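Local coordinates for YycN protein (Bacillus subtilis, PDB 1ON0) that probably transfers acyl groups, most likely acetyl, as a homodimeric member of the GNAT acetyltransferase family whose substrate is not established, at residues T2-Y16 with L62-L76. Numbering follows the deposited sequence.
Sequences TIMLTPMQTEEFRSY and LWSLKLNEKDIVGWL
L5 lays CD2 over one face of the W63 indole, 3.8 Å from the centroid of the six-membered ring and 21° off its normal, a CH-pi contact between neighbouring antiparallel strands. Its other methyl, CD1, lies 3.7 Å from L65 CD2, the two leucines side by side and pointing the same way; L5 also meets A112 and A116 of helix 105-119. The indole turns its edge to the main chain, with W63 CD1 3.5 Å from P7 N. Strand 4-7 is the outermost strand of the sheet within this chain, paired antiparallel: M4 and K66 exchange two backbone hydrogen bonds, T6 and S64 two more, and M8 N reaches L62 O. On the face that carries S64 and K66, M4 bends at chi3 (-80°), bringing its selenomethionine methyl CE to 3.4 Å from N68 CA beside the E69 carboxylate. Beyond the strand the chain turns into helix 10-31. M8 CE, F13 CE1 and Y16 CE2 converge on the one methyl L62 CD2, the last at 3.6 Å. With CG anti to the backbone N (chi1 162°), the Y16 ring reaches from the helix to W75, CE1 3.6 Å from W75 CD1 and the ring planes oblique, while its hydroxyl bonds to D93. E12 OE1 accepts from Q9 N at the helix start and from a water that also donates to P7 O and accepts from S64 OG. This hydration joins helix start and strand on a polar side, whereas apolar contacts pack L5 of the edge strand on W63 and L65, and the following helix on L62, the first strand and helix of the GNAT fold.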
loop_
_atom_site.group_PDB
_atom_site.type_symbol
_atom_site.label_atom_id
_atom_site.label_comp_id
_atom_site.label_asym_id
_atom_site.label_seq_id
_atom_site.Cartn_x
_atom_site.Cartn_y
_atom_site.Cartn_z
ATOM N N THR B 2 -3.547 -2.921 -11.221
ATOM C CA THR B 2 -2.903 -2.501 -12.460
ATOM C C THR B 2 -3.240 -1.044 -12.741
ATOM O O THR B 2 -4.373 -0.613 -12.547
ATOM C CB THR B 2 -3.409 -3.295 -13.659
ATOM O OG1 THR B 2 -4.586 -2.657 -14.176
ATOM C CG2 THR B 2 -3.754 -4.722 -13.256
ATOM N N ILE B 3 -2.249 -0.295 -13.205
ATOM C CA ILE B 3 -2.438 1.111 -13.516
ATOM C C ILE B 3 -2.521 1.265 -15.022
ATOM O O ILE B 3 -1.582 0.909 -15.732
ATOM C CB ILE B 3 -1.265 1.969 -13.013
ATOM C CG1 ILE B 3 -1.077 1.755 -11.514
ATOM C CG2 ILE B 3 -1.544 3.441 -13.318
ATOM C CD1 ILE B 3 -2.323 2.081 -10.689
HETATM N N MSE B 4 -3.639 1.799 -15.503
HETATM C CA MSE B 4 -3.835 1.991 -16.931
HETATM C C MSE B 4 -3.492 3.390 -17.395
HETATM O O MSE B 4 -3.785 4.370 -16.711
HETATM C CB MSE B 4 -5.282 1.689 -17.325
HETATM C CG MSE B 4 -5.719 0.269 -17.044
HETATM SE SE MSE B 4 -7.537 -0.025 -17.582
HETATM C CE MSE B 4 -8.437 0.748 -16.076
ATOM N N LEU B 5 -2.857 3.465 -18.558
ATOM C CA LEU B 5 -2.493 4.735 -19.178
ATOM C C LEU B 5 -3.500 5.010 -20.294
ATOM O O LEU B 5 -3.556 4.281 -21.278
ATOM C CB LEU B 5 -1.099 4.660 -19.801
ATOM C CG LEU B 5 0.087 5.132 -18.966
ATOM C CD1 LEU B 5 0.306 4.165 -17.844
ATOM C CD2 LEU B 5 1.324 5.251 -19.840
ATOM N N THR B 6 -4.309 6.045 -20.137
ATOM C CA THR B 6 -5.266 6.397 -21.170
ATOM C C THR B 6 -4.942 7.824 -21.587
ATOM O O THR B 6 -4.699 8.689 -20.744
ATOM C CB THR B 6 -6.725 6.371 -20.655
ATOM O OG1 THR B 6 -6.954 5.156 -19.936
ATOM C CG2 THR B 6 -7.702 6.459 -21.825
ATOM N N PRO B 7 -4.916 8.093 -22.899
ATOM C CA PRO B 7 -4.613 9.471 -23.312
ATOM C C PRO B 7 -5.697 10.440 -22.803
ATOM O O PRO B 7 -6.879 10.134 -22.872
ATOM C CB PRO B 7 -4.540 9.368 -24.840
ATOM C CG PRO B 7 -5.373 8.154 -25.161
ATOM C CD PRO B 7 -5.096 7.197 -24.052
HETATM N N MSE B 8 -5.294 11.584 -22.264
HETATM C CA MSE B 8 -6.262 12.552 -21.746
HETATM C C MSE B 8 -7.174 13.073 -22.844
HETATM O O MSE B 8 -6.776 13.187 -24.002
HETATM C CB MSE B 8 -5.578 13.769 -21.126
HETATM C CG MSE B 8 -4.704 13.518 -19.908
HETATM SE SE MSE B 8 -4.278 15.205 -19.048
HETATM C CE MSE B 8 -3.677 16.181 -20.587
ATOM N N GLN B 9 -8.397 13.398 -22.452
ATOM C CA GLN B 9 -9.405 13.945 -23.348
ATOM C C GLN B 9 -9.407 15.443 -23.064
ATOM O O GLN B 9 -8.988 15.871 -21.988
ATOM C CB GLN B 9 -10.779 13.386 -22.999
ATOM C CG GLN B 9 -10.844 11.880 -22.883
ATOM C CD GLN B 9 -11.071 11.214 -24.217
ATOM O OE1 GLN B 9 -10.259 11.343 -25.134
ATOM N NE2 GLN B 9 -12.186 10.501 -24.340
ATOM N N THR B 10 -9.903 16.230 -24.014
ATOM C CA THR B 10 -9.960 17.684 -23.872
ATOM C C THR B 10 -10.494 18.129 -22.506
ATOM O O THR B 10 -10.060 19.148 -21.962
ATOM C CB THR B 10 -10.847 18.307 -24.968
ATOM O OG1 THR B 10 -12.223 17.975 -24.727
ATOM C CG2 THR B 10 -10.444 17.768 -26.341
ATOM N N GLU B 11 -11.430 17.367 -21.948
ATOM C CA GLU B 11 -12.001 17.702 -20.650
ATOM C C GLU B 11 -10.902 17.651 -19.589
ATOM O O GLU B 11 -10.666 18.620 -18.864
ATOM C CB GLU B 11 -13.111 16.713 -20.274
ATOM C CG GLU B 11 -14.115 16.384 -21.380
ATOM C CD GLU B 11 -13.557 15.430 -22.437
ATOM O OE1 GLU B 11 -12.739 15.856 -23.277
ATOM O OE2 GLU B 11 -13.939 14.242 -22.423
ATOM N N GLU B 12 -10.230 16.508 -19.512
ATOM C CA GLU B 12 -9.160 16.298 -18.542
ATOM C C GLU B 12 -8.001 17.268 -18.700
ATOM O O GLU B 12 -7.555 17.874 -17.734
ATOM C CB GLU B 12 -8.615 14.874 -18.661
ATOM C CG GLU B 12 -9.536 13.795 -18.149
ATOM C CD GLU B 12 -9.069 12.422 -18.558
ATOM O OE1 GLU B 12 -9.223 12.075 -19.749
ATOM O OE2 GLU B 12 -8.534 11.697 -17.692
ATOM N N PHE B 13 -7.503 17.392 -19.921
ATOM C CA PHE B 13 -6.381 18.274 -20.193
ATOM C C PHE B 13 -6.546 19.652 -19.550
ATOM O O PHE B 13 -5.766 20.028 -18.671
ATOM C CB PHE B 13 -6.179 18.404 -21.705
ATOM C CG PHE B 13 -5.076 19.336 -22.088
ATOM C CD1 PHE B 13 -3.821 19.228 -21.498
ATOM C CD2 PHE B 13 -5.297 20.341 -23.021
ATOM C CE1 PHE B 13 -2.806 20.107 -21.828
ATOM C CE2 PHE B 13 -4.288 21.230 -23.360
ATOM C CZ PHE B 13 -3.041 21.113 -22.762
ATOM N N ARG B 14 -7.567 20.391 -19.977
ATOM C CA ARG B 14 -7.831 21.728 -19.447
ATOM C C ARG B 14 -7.777 21.773 -17.907
ATOM O O ARG B 14 -7.139 22.659 -17.334
ATOM C CB ARG B 14 -9.176 22.232 -19.995
ATOM C CG ARG B 14 -9.203 22.308 -21.538
ATOM C CD ARG B 14 -10.494 22.918 -22.076
ATOM N NE ARG B 14 -10.672 24.282 -21.582
ATOM C CZ ARG B 14 -10.040 25.343 -22.071
ATOM N NH1 ARG B 14 -9.195 25.210 -23.084
ATOM N NH2 ARG B 14 -10.225 26.532 -21.520
ATOM N N SER B 15 -8.423 20.806 -17.255
ATOM C CA SER B 15 -8.439 20.694 -15.792
ATOM C C SER B 15 -7.056 20.310 -15.280
ATOM O O SER B 15 -6.644 20.696 -14.186
ATOM C CB SER B 15 -9.436 19.621 -15.341
ATOM O OG SER B 15 -10.767 19.943 -15.723
ATOM N N TYR B 16 -6.348 19.513 -16.066
ATOM C CA TYR B 16 -5.000 19.104 -15.689
ATOM C C TYR B 16 -4.090 20.339 -15.775
ATOM O O TYR B 16 -3.311 20.603 -14.857
ATOM C CB TYR B 16 -4.478 18.010 -16.633
ATOM C CG TYR B 16 -2.973 17.847 -16.584
ATOM C CD1 TYR B 16 -2.346 17.286 -15.483
ATOM C CD2 TYR B 16 -2.175 18.298 -17.632
ATOM C CE1 TYR B 16 -0.954 17.185 -15.429
ATOM C CE2 TYR B 16 -0.781 18.205 -17.583
ATOM C CZ TYR B 16 -0.184 17.649 -16.484
ATOM O OH TYR B 16 1.182 17.565 -16.427
ATOM N N LEU B 62 0.173 12.926 -23.012
ATOM C CA LEU B 62 -0.345 13.139 -21.674
ATOM C C LEU B 62 -1.384 12.049 -21.462
ATOM O O LEU B 62 -2.293 11.867 -22.276
ATOM C CB LEU B 62 -0.943 14.551 -21.539
ATOM C CG LEU B 62 0.063 15.721 -21.601
ATOM C CD1 LEU B 62 0.462 15.988 -23.054
ATOM C CD2 LEU B 62 -0.551 16.975 -20.997
ATOM N N TRP B 63 -1.206 11.303 -20.379
ATOM C CA TRP B 63 -2.075 10.181 -20.017
ATOM C C TRP B 63 -2.697 10.363 -18.640
ATOM O O TRP B 63 -2.105 10.982 -17.754
ATOM C CB TRP B 63 -1.261 8.878 -19.964
ATOM C CG TRP B 63 -0.722 8.367 -21.276
ATOM C CD1 TRP B 63 -1.445 7.866 -22.315
ATOM C CD2 TRP B 63 0.655 8.274 -21.663
ATOM N NE1 TRP B 63 -0.608 7.460 -23.324
ATOM C CE2 TRP B 63 0.688 7.697 -22.951
ATOM C CE3 TRP B 63 1.868 8.616 -21.042
ATOM C CZ2 TRP B 63 1.880 7.458 -23.638
ATOM C CZ3 TRP B 63 3.058 8.377 -21.726
ATOM C CH2 TRP B 63 3.052 7.801 -23.009
ATOM N N SER B 64 -3.888 9.812 -18.458
ATOM C CA SER B 64 -4.545 9.854 -17.159
ATOM C C SER B 64 -4.289 8.456 -16.631
ATOM O O SER B 64 -4.563 7.480 -17.334
ATOM C CB SER B 64 -6.044 10.043 -17.311
ATOM O OG SER B 64 -6.586 8.942 -18.000
ATOM N N LEU B 65 -3.743 8.341 -15.422
ATOM C CA LEU B 65 -3.483 7.019 -14.843
ATOM C C LEU B 65 -4.739 6.545 -14.126
ATOM O O LEU B 65 -5.232 7.219 -13.227
ATOM C CB LEU B 65 -2.325 7.090 -13.841
ATOM C CG LEU B 65 -1.087 7.796 -14.394
ATOM C CD1 LEU B 65 -0.098 8.097 -13.278
ATOM C CD2 LEU B 65 -0.471 6.927 -15.484
ATOM N N LYS B 66 -5.246 5.383 -14.527
ATOM C CA LYS B 66 -6.446 4.809 -13.930
ATOM C C LYS B 66 -6.161 3.474 -13.244
ATOM O O LYS B 66 -5.349 2.686 -13.722
ATOM C CB LYS B 66 -7.531 4.601 -14.994
ATOM C CG LYS B 66 -8.141 5.883 -15.560
ATOM C CD LYS B 66 -9.432 5.552 -16.293
ATOM C CE LYS B 66 -10.103 6.775 -16.873
ATOM N NZ LYS B 66 -11.431 6.397 -17.452
ATOM N N LEU B 67 -6.835 3.223 -12.123
ATOM C CA LEU B 67 -6.661 1.973 -11.379
ATOM C C LEU B 67 -7.733 1.053 -11.937
ATOM O O LEU B 67 -7.610 -0.175 -11.947
ATOM C CB LEU B 67 -6.878 2.230 -9.879
ATOM C CG LEU B 67 -6.499 1.253 -8.754
ATOM C CD1 LEU B 67 -7.752 0.615 -8.202
ATOM C CD2 LEU B 67 -5.495 0.215 -9.228
ATOM N N ASN B 68 -8.785 1.683 -12.428
ATOM C CA ASN B 68 -9.900 0.977 -13.003
ATOM C C ASN B 68 -10.688 2.044 -13.730
ATOM O O ASN B 68 -10.262 3.202 -13.794
ATOM C CB ASN B 68 -10.741 0.311 -11.907
ATOM C CG ASN B 68 -11.046 1.245 -10.760
ATOM O OD1 ASN B 68 -11.772 2.216 -10.922
ATOM N ND2 ASN B 68 -10.476 0.963 -9.591
ATOM N N GLU B 69 -11.835 1.673 -14.276
ATOM C CA GLU B 69 -12.631 2.624 -15.021
ATOM C C GLU B 69 -13.248 3.716 -14.191
ATOM O O GLU B 69 -13.977 4.547 -14.716
ATOM C CB GLU B 69 -13.708 1.872 -15.796
ATOM C CG GLU B 69 -13.107 0.825 -16.683
ATOM C CD GLU B 69 -12.041 1.414 -17.590
ATOM O OE1 GLU B 69 -11.170 0.649 -18.050
ATOM O OE2 GLU B 69 -12.080 2.640 -17.840
ATOM N N LYS B 70 -12.957 3.736 -12.900
ATOM C CA LYS B 70 -13.553 4.753 -12.042
ATOM C C LYS B 70 -12.514 5.588 -11.312
ATOM O O LYS B 70 -12.592 6.817 -11.285
ATOM C CB LYS B 70 -14.484 4.093 -11.017
ATOM C CG LYS B 70 -15.971 4.421 -11.181
ATOM C CD LYS B 70 -16.381 5.715 -10.457
ATOM C CE LYS B 70 -17.897 5.942 -10.544
ATOM N NZ LYS B 70 -18.391 7.088 -9.725
ATOM N N ASP B 71 -11.533 4.914 -10.734
ATOM C CA ASP B 71 -10.508 5.598 -9.984
ATOM C C ASP B 71 -9.336 6.101 -10.804
ATOM O O ASP B 71 -8.491 5.323 -11.236
ATOM C CB ASP B 71 -10.022 4.693 -8.856
ATOM C CG ASP B 71 -11.132 4.359 -7.876
ATOM O OD1 ASP B 71 -11.645 3.226 -7.894
ATOM O OD2 ASP B 71 -11.517 5.246 -7.095
ATOM N N ILE B 72 -9.301 7.416 -11.012
ATOM C CA ILE B 72 -8.219 8.043 -11.752
ATOM C C ILE B 72 -7.188 8.476 -10.717
ATOM O O ILE B 72 -7.301 9.543 -10.115
ATOM C CB ILE B 72 -8.709 9.264 -12.543
ATOM C CG1 ILE B 72 -9.912 8.879 -13.401
ATOM C CG2 ILE B 72 -7.574 9.776 -13.451
ATOM C CD1 ILE B 72 -10.748 10.077 -13.875
ATOM N N VAL B 73 -6.185 7.626 -10.522
ATOM C CA VAL B 73 -5.126 7.833 -9.539
ATOM C C VAL B 73 -4.163 9.000 -9.780
ATOM O O VAL B 73 -3.632 9.582 -8.816
ATOM C CB VAL B 73 -4.302 6.548 -9.379
ATOM C CG1 VAL B 73 -5.233 5.378 -9.069
ATOM C CG2 VAL B 73 -3.509 6.263 -10.645
ATOM N N GLY B 74 -3.936 9.330 -11.051
ATOM C CA GLY B 74 -3.036 10.420 -11.385
ATOM C C GLY B 74 -2.908 10.823 -12.853
ATOM O O GLY B 74 -3.820 10.645 -13.657
ATOM N N TRP B 75 -1.742 11.359 -13.193
ATOM C CA TRP B 75 -1.444 11.861 -14.530
ATOM C C TRP B 75 -0.007 11.501 -14.905
ATOM O O TRP B 75 0.835 11.245 -14.043
ATOM C CB TRP B 75 -1.592 13.383 -14.516
ATOM C CG TRP B 75 -0.677 14.026 -13.503
ATOM C CD1 TRP B 75 0.626 14.424 -13.704
ATOM C CD2 TRP B 75 -0.959 14.280 -12.115
ATOM N NE1 TRP B 75 1.158 14.900 -12.539
ATOM C CE2 TRP B 75 0.215 14.825 -11.546
ATOM C CE3 TRP B 75 -2.084 14.094 -11.298
ATOM C CZ2 TRP B 75 0.293 15.196 -10.188
ATOM C CZ3 TRP B 75 -2.008 14.460 -9.949
ATOM C CH2 TRP B 75 -0.825 15.002 -9.407
ATOM N N LEU B 76 0.282 11.505 -16.195
ATOM C CA LEU B 76 1.622 11.188 -16.666
ATOM C C LEU B 76 1.787 11.920 -17.986
ATOM O O LEU B 76 0.980 11.758 -18.891
ATOM C CB LEU B 76 1.749 9.687 -16.896
ATOM C CG LEU B 76 3.134 9.039 -16.881
ATOM C CD1 LEU B 76 3.146 7.952 -17.941
ATOM C CD2 LEU B 76 4.244 10.052 -17.131
HETATM O O HOH W 1 -8.382 9.492 -20.139
#